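Local coordinates for protein eukaryotic translation initiation factor 2A (Schizosaccharomyces pombe, PDB 3WJ9) that probably directs methionyl-tRNAi to 40S ribosomal subunits in a codon-dependent manner during the early steps of translating a small number of specific mRNAs, at residues L369-I383 with Y395-R407. Residues are numbered along the deposited sequence; the frame is centred on the assembly and turned at random.
Sequences LTAVTSPRLRVDNSI and YEEFNELYQAFWR
Ile383 and Glu396 form an antiparallel hydrogen-bonded pair, Ile383 N giving to Glu396 O and Glu396 N to Ile383 O (both 3.0 Å), and beyond Phe398 the chain turns back so that strand 401-406 lies over strand 369-372, antiparallel (173°) with axes 7.7 Å apart. Between the layers Ile383 sends CG1 against Phe398 CE1 and Leu401 CD2, and its extended tip, CD1, meets Ala404 CB at 3.6 Å. Leu401 also sets CD1 over the centre of the Phe398 ring. Farther along, Leu369 lays CD1 over one face of the Trp406 five-membered ring, a CH-pi contact 4.1 Å from its centroid, while the indole NE1 hydrogen-bonds to Glu360 O. In the WD-repeat beta-propeller that forms this part of the protein, strands 382-387 and 392-397 are one blade's outer hairpin; C-terminal strand 401-406 crosses to pair with N-terminal strand 6-11, consistent with Velcro closure. At the loop end Ser374 N donates almost straight to Leu401 O (2.8 Å). Asn381 ND2 hydrogen-bonds to Val372 O (2.7 Å) from above the carbonyl plane and to Leu377 O (3.3 Å); OD1 weakly accepts Leu401 N. Losing this amide to an alanine is likely to leave both carbonyls without this donor and the 373-380 loop less firmly tied.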
loop_
_atom_site.group_PDB
_atom_site.type_symbol
_atom_site.label_atom_id
_atom_site.label_comp_id
_atom_site.label_asym_id
_atom_site.label_seq_id
_atom_site.Cartn_x
_atom_site.Cartn_y
_atom_site.Cartn_z
ATOM N N LEU A 369 11.835 7.504 -8.962
ATOM C CA LEU A 369 10.894 8.585 -9.228
ATOM C C LEU A 369 10.687 9.407 -7.961
ATOM O O LEU A 369 10.621 8.858 -6.862
ATOM C CB LEU A 369 9.558 8.028 -9.740
ATOM C CG LEU A 369 8.528 8.977 -10.368
ATOM C CD1 LEU A 369 7.617 8.212 -11.313
ATOM C CD2 LEU A 369 7.693 9.693 -9.315
ATOM N N THR A 370 10.614 10.723 -8.119
ATOM C CA THR A 370 10.215 11.604 -7.030
ATOM C C THR A 370 9.175 12.582 -7.556
ATOM O O THR A 370 9.168 12.908 -8.742
ATOM C CB THR A 370 11.409 12.381 -6.428
ATOM O OG1 THR A 370 11.995 13.228 -7.423
ATOM C CG2 THR A 370 12.465 11.427 -5.886
ATOM N N ALA A 371 8.287 13.037 -6.679
ATOM C CA ALA A 371 7.259 13.988 -7.076
ATOM C C ALA A 371 6.899 14.918 -5.930
ATOM O O ALA A 371 7.199 14.643 -4.770
ATOM C CB ALA A 371 6.016 13.256 -7.572
ATOM N N VAL A 372 6.264 16.031 -6.272
ATOM C CA VAL A 372 5.710 16.943 -5.283
ATOM C C VAL A 372 4.239 17.144 -5.631
ATOM O O VAL A 372 3.915 17.569 -6.739
ATOM C CB VAL A 372 6.464 18.286 -5.257
ATOM C CG1 VAL A 372 5.793 19.252 -4.302
ATOM C CG2 VAL A 372 7.919 18.068 -4.861
ATOM N N THR A 373 3.351 16.822 -4.693
ATOM C CA THR A 373 1.931 16.711 -5.017
ATOM C C THR A 373 1.000 17.627 -4.218
ATOM O O THR A 373 1.281 18.004 -3.082
ATOM C CB THR A 373 1.442 15.256 -4.829
ATOM O OG1 THR A 373 1.612 14.860 -3.463
ATOM C CG2 THR A 373 2.226 14.310 -5.727
ATOM N N SER A 374 -0.116 17.969 -4.853
ATOM C CA SER A 374 -1.223 18.692 -4.240
ATOM C C SER A 374 -2.284 17.650 -3.878
ATOM O O SER A 374 -2.383 16.625 -4.549
ATOM C CB SER A 374 -1.763 19.751 -5.213
ATOM O OG SER A 374 -2.823 20.515 -4.665
ATOM N N PRO A 375 -3.068 17.884 -2.810
ATOM C CA PRO A 375 -3.071 19.049 -1.922
ATOM C C PRO A 375 -2.095 18.963 -0.749
ATOM O O PRO A 375 -2.166 19.808 0.142
ATOM C CB PRO A 375 -4.513 19.079 -1.414
ATOM C CG PRO A 375 -4.896 17.649 -1.359
ATOM C CD PRO A 375 -4.179 16.964 -2.499
ATOM N N ARG A 376 -1.199 17.980 -0.743
ATOM C CA ARG A 376 -0.168 17.925 0.290
ATOM C C ARG A 376 0.776 19.115 0.117
ATOM O O ARG A 376 1.469 19.515 1.052
ATOM C CB ARG A 376 0.602 16.601 0.240
ATOM C CG ARG A 376 1.533 16.391 1.426
ATOM C CD ARG A 376 2.137 14.998 1.443
ATOM N NE ARG A 376 3.168 14.873 2.469
ATOM C CZ ARG A 376 3.905 13.784 2.664
ATOM N NH1 ARG A 376 3.732 12.714 1.902
ATOM N NH2 ARG A 376 4.818 13.766 3.624
ATOM N N LEU A 377 0.786 19.679 -1.088
ATOM C CA LEU A 377 1.500 20.922 -1.356
ATOM C C LEU A 377 0.913 21.644 -2.567
ATOM O O LEU A 377 0.770 21.061 -3.639
ATOM C CB LEU A 377 2.986 20.658 -1.580
ATOM C CG LEU A 377 3.854 21.854 -1.193
ATOM C CD1 LEU A 377 3.801 22.068 0.312
ATOM C CD2 LEU A 377 5.278 21.682 -1.668
ATOM N N ARG A 378 0.585 22.921 -2.394
ATOM C CA ARG A 378 -0.071 23.688 -3.450
ATOM C C ARG A 378 0.915 24.521 -4.265
ATOM O O ARG A 378 0.511 25.378 -5.052
ATOM C CB ARG A 378 -1.154 24.593 -2.855
ATOM C CG ARG A 378 -2.061 23.891 -1.855
ATOM C CD ARG A 378 -3.436 24.531 -1.805
ATOM N NE ARG A 378 -4.163 24.324 -3.054
ATOM C CZ ARG A 378 -4.861 23.229 -3.340
ATOM N NH1 ARG A 378 -4.933 22.237 -2.463
ATOM N NH2 ARG A 378 -5.486 23.125 -4.505
ATOM N N VAL A 379 2.206 24.268 -4.074
ATOM C CA VAL A 379 3.245 24.970 -4.819
ATOM C C VAL A 379 4.355 24.018 -5.271
ATOM O O VAL A 379 4.651 23.034 -4.593
ATOM C CB VAL A 379 3.865 26.116 -3.983
ATOM C CG1 VAL A 379 2.892 27.284 -3.859
ATOM C CG2 VAL A 379 4.284 25.614 -2.608
ATOM N N ASP A 380 4.938 24.314 -6.432
ATOM C CA ASP A 380 6.104 23.597 -6.962
ATOM C C ASP A 380 5.849 22.122 -7.282
ATOM O O ASP A 380 6.722 21.281 -7.078
ATOM C CB ASP A 380 7.276 23.702 -5.980
ATOM C CG ASP A 380 7.728 25.131 -5.761
ATOM O OD1 ASP A 380 6.945 26.054 -6.072
ATOM O OD2 ASP A 380 8.859 25.334 -5.273
ATOM N N ASN A 381 4.663 21.809 -7.797
ATOM C CA ASN A 381 4.348 20.436 -8.183
ATOM C C ASN A 381 5.150 19.990 -9.403
ATOM O O ASN A 381 5.260 20.724 -10.385
ATOM C CB ASN A 381 2.850 20.283 -8.454
ATOM C CG ASN A 381 2.016 20.403 -7.194
ATOM O OD1 ASN A 381 0.948 21.012 -7.195
ATOM N ND2 ASN A 381 2.508 19.823 -6.106
ATOM N N SER A 382 5.708 18.783 -9.341
ATOM C CA SER A 382 6.587 18.309 -10.406
ATOM C C SER A 382 6.793 16.795 -10.418
ATOM O O SER A 382 6.355 16.083 -9.512
ATOM C CB SER A 382 7.948 19.001 -10.295
ATOM O OG SER A 382 8.627 18.594 -9.119
ATOM N N ILE A 383 7.456 16.318 -11.470
ATOM C CA ILE A 383 7.902 14.932 -11.570
ATOM C C ILE A 383 9.381 14.901 -11.939
ATOM O O ILE A 383 9.819 15.646 -12.816
ATOM C CB ILE A 383 7.110 14.131 -12.628
ATOM C CG1 ILE A 383 5.635 14.031 -12.251
ATOM C CG2 ILE A 383 7.686 12.731 -12.787
ATOM C CD1 ILE A 383 4.805 13.263 -13.261
ATOM N N TYR A 395 12.416 15.525 -16.071
ATOM C CA TYR A 395 11.854 16.516 -15.168
ATOM C C TYR A 395 10.729 17.258 -15.866
ATOM O O TYR A 395 10.828 17.600 -17.046
ATOM C CB TYR A 395 12.911 17.509 -14.687
ATOM C CG TYR A 395 12.341 18.602 -13.810
ATOM C CD1 TYR A 395 12.156 18.397 -12.450
ATOM C CD2 TYR A 395 11.986 19.838 -14.340
ATOM C CE1 TYR A 395 11.634 19.389 -11.643
ATOM C CE2 TYR A 395 11.463 20.833 -13.542
ATOM C CZ TYR A 395 11.289 20.605 -12.194
ATOM O OH TYR A 395 10.770 21.599 -11.396
ATOM N N GLU A 396 9.666 17.525 -15.121
ATOM C CA GLU A 396 8.473 18.117 -15.694
ATOM C C GLU A 396 7.748 18.953 -14.651
ATOM O O GLU A 396 7.469 18.480 -13.552
ATOM C CB GLU A 396 7.577 17.012 -16.257
ATOM C CG GLU A 396 6.346 17.472 -16.994
ATOM C CD GLU A 396 5.775 16.394 -17.899
ATOM O OE1 GLU A 396 6.544 15.819 -18.696
ATOM O OE2 GLU A 396 4.571 16.087 -17.777
ATOM N N GLU A 397 7.458 20.202 -14.999
ATOM C CA GLU A 397 6.823 21.132 -14.076
ATOM C C GLU A 397 5.307 21.069 -14.199
ATOM O O GLU A 397 4.767 21.025 -15.301
ATOM C CB GLU A 397 7.316 22.559 -14.338
ATOM C CG GLU A 397 6.769 23.607 -13.381
ATOM C CD GLU A 397 6.980 25.016 -13.897
ATOM O OE1 GLU A 397 7.059 25.951 -13.073
ATOM O OE2 GLU A 397 7.056 25.192 -15.132
ATOM N N PHE A 398 4.623 21.062 -13.060
ATOM C CA PHE A 398 3.166 21.079 -13.038
ATOM C C PHE A 398 2.651 22.244 -12.201
ATOM O O PHE A 398 3.368 22.772 -11.352
ATOM C CB PHE A 398 2.610 19.764 -12.482
ATOM C CG PHE A 398 2.924 18.559 -13.325
ATOM C CD1 PHE A 398 4.120 17.880 -13.173
ATOM C CD2 PHE A 398 2.012 18.099 -14.260
ATOM C CE1 PHE A 398 4.406 16.771 -13.942
ATOM C CE2 PHE A 398 2.292 16.990 -15.033
ATOM C CZ PHE A 398 3.492 16.324 -14.872
ATOM N N ASN A 399 1.409 22.650 -12.449
ATOM C CA ASN A 399 0.743 23.617 -11.585
ATOM C C ASN A 399 0.120 22.902 -10.395
ATOM O O ASN A 399 0.449 23.183 -9.244
ATOM C CB ASN A 399 -0.325 24.403 -12.351
ATOM C CG ASN A 399 -1.151 25.300 -11.445
ATOM O OD1 ASN A 399 -2.226 24.914 -10.983
ATOM N ND2 ASN A 399 -0.649 26.502 -11.183
ATOM N N GLU A 400 -0.777 21.965 -10.684
ATOM C CA GLU A 400 -1.391 21.155 -9.641
ATOM C C GLU A 400 -1.364 19.675 -10.011
ATOM O O GLU A 400 -2.307 19.151 -10.603
ATOM C CB GLU A 400 -2.826 21.615 -9.383
ATOM C CG GLU A 400 -3.367 21.219 -8.021
ATOM C CD GLU A 400 -4.717 21.839 -7.728
ATOM O OE1 GLU A 400 -5.439 22.175 -8.689
ATOM O OE2 GLU A 400 -5.055 21.996 -6.536
ATOM N N LEU A 401 -0.266 19.013 -9.664
ATOM C CA LEU A 401 -0.122 17.579 -9.890
ATOM C C LEU A 401 -0.679 16.801 -8.702
ATOM O O LEU A 401 -0.484 17.187 -7.550
ATOM C CB LEU A 401 1.344 17.212 -10.121
ATOM C CG LEU A 401 1.660 15.720 -10.250
ATOM C CD1 LEU A 401 1.105 15.154 -11.550
ATOM C CD2 LEU A 401 3.154 15.468 -10.141
ATOM N N TYR A 402 -1.369 15.703 -8.987
ATOM C CA TYR A 402 -2.042 14.947 -7.940
ATOM C C TYR A 402 -1.324 13.642 -7.596
ATOM O O TYR A 402 -1.053 13.371 -6.430
ATOM C CB TYR A 402 -3.491 14.680 -8.346
ATOM C CG TYR A 402 -4.302 15.951 -8.449
ATOM C CD1 TYR A 402 -4.155 16.959 -7.505
ATOM C CD2 TYR A 402 -5.210 16.148 -9.481
ATOM C CE1 TYR A 402 -4.889 18.123 -7.580
ATOM C CE2 TYR A 402 -5.954 17.316 -9.560
ATOM C CZ TYR A 402 -5.785 18.300 -8.609
ATOM O OH TYR A 402 -6.513 19.466 -8.678
ATOM N N GLN A 403 -1.018 12.832 -8.603
ATOM C CA GLN A 403 -0.255 11.611 -8.377
ATOM C C GLN A 403 0.587 11.235 -9.591
ATOM O O GLN A 403 0.311 11.649 -10.720
ATOM C CB GLN A 403 -1.175 10.443 -8.013
ATOM C CG GLN A 403 -2.411 10.284 -8.904
ATOM C CD GLN A 403 -3.570 9.604 -8.192
ATOM O OE1 GLN A 403 -4.106 10.110 -7.202
ATOM N NE2 GLN A 403 -3.967 8.449 -8.702
ATOM N N ALA A 404 1.619 10.443 -9.332
ATOM C CA ALA A 404 2.541 9.972 -10.354
ATOM C C ALA A 404 3.242 8.724 -9.834
ATOM O O ALA A 404 3.905 8.771 -8.801
ATOM C CB ALA A 404 3.553 11.053 -10.707
ATOM N N PHE A 405 3.095 7.609 -10.542
ATOM C CA PHE A 405 3.597 6.335 -10.037
ATOM C C PHE A 405 3.986 5.372 -11.151
ATOM O O PHE A 405 3.398 5.385 -12.232
ATOM C CB PHE A 405 2.548 5.681 -9.129
ATOM C CG PHE A 405 1.133 5.859 -9.609
ATOM C CD1 PHE A 405 0.617 5.045 -10.603
ATOM C CD2 PHE A 405 0.314 6.832 -9.059
ATOM C CE1 PHE A 405 -0.685 5.205 -11.048
ATOM C CE2 PHE A 405 -0.987 6.996 -9.497
ATOM C CZ PHE A 405 -1.487 6.182 -10.494
ATOM N N TRP A 406 4.982 4.536 -10.869
ATOM C CA TRP A 406 5.440 3.513 -11.803
ATOM C C TRP A 406 4.367 2.474 -12.098
ATOM O O TRP A 406 3.513 2.194 -11.256
ATOM C CB TRP A 406 6.675 2.799 -11.249
ATOM C CG TRP A 406 7.899 3.644 -11.151
ATOM C CD1 TRP A 406 8.505 4.078 -10.010
ATOM C CD2 TRP A 406 8.682 4.144 -12.238
ATOM N NE1 TRP A 406 9.616 4.823 -10.319
ATOM C CE2 TRP A 406 9.746 4.880 -11.682
ATOM C CE3 TRP A 406 8.585 4.045 -13.629
ATOM C CZ2 TRP A 406 10.706 5.514 -12.468
ATOM C CZ3 TRP A 406 9.538 4.674 -14.407
ATOM C CH2 TRP A 406 10.585 5.398 -13.825
ATOM N N ARG A 407 4.420 1.900 -13.296
ATOM C CA ARG A 407 3.621 0.728 -13.612
ATOM C C ARG A 407 4.364 -0.506 -13.117
ATOM O O ARG A 407 5.398 -0.873 -13.676
ATOM C CB ARG A 407 3.355 0.629 -15.112
ATOM C CG ARG A 407 2.598 -0.620 -15.514
ATOM C CD ARG A 407 2.757 -0.901 -16.993
ATOM N NE ARG A 407 4.155 -1.102 -17.358
ATOM C CZ ARG A 407 4.562 -1.473 -18.567
ATOM N NH1 ARG A 407 3.675 -1.690 -19.527
ATOM N NH2 ARG A 407 5.855 -1.634 -18.813
#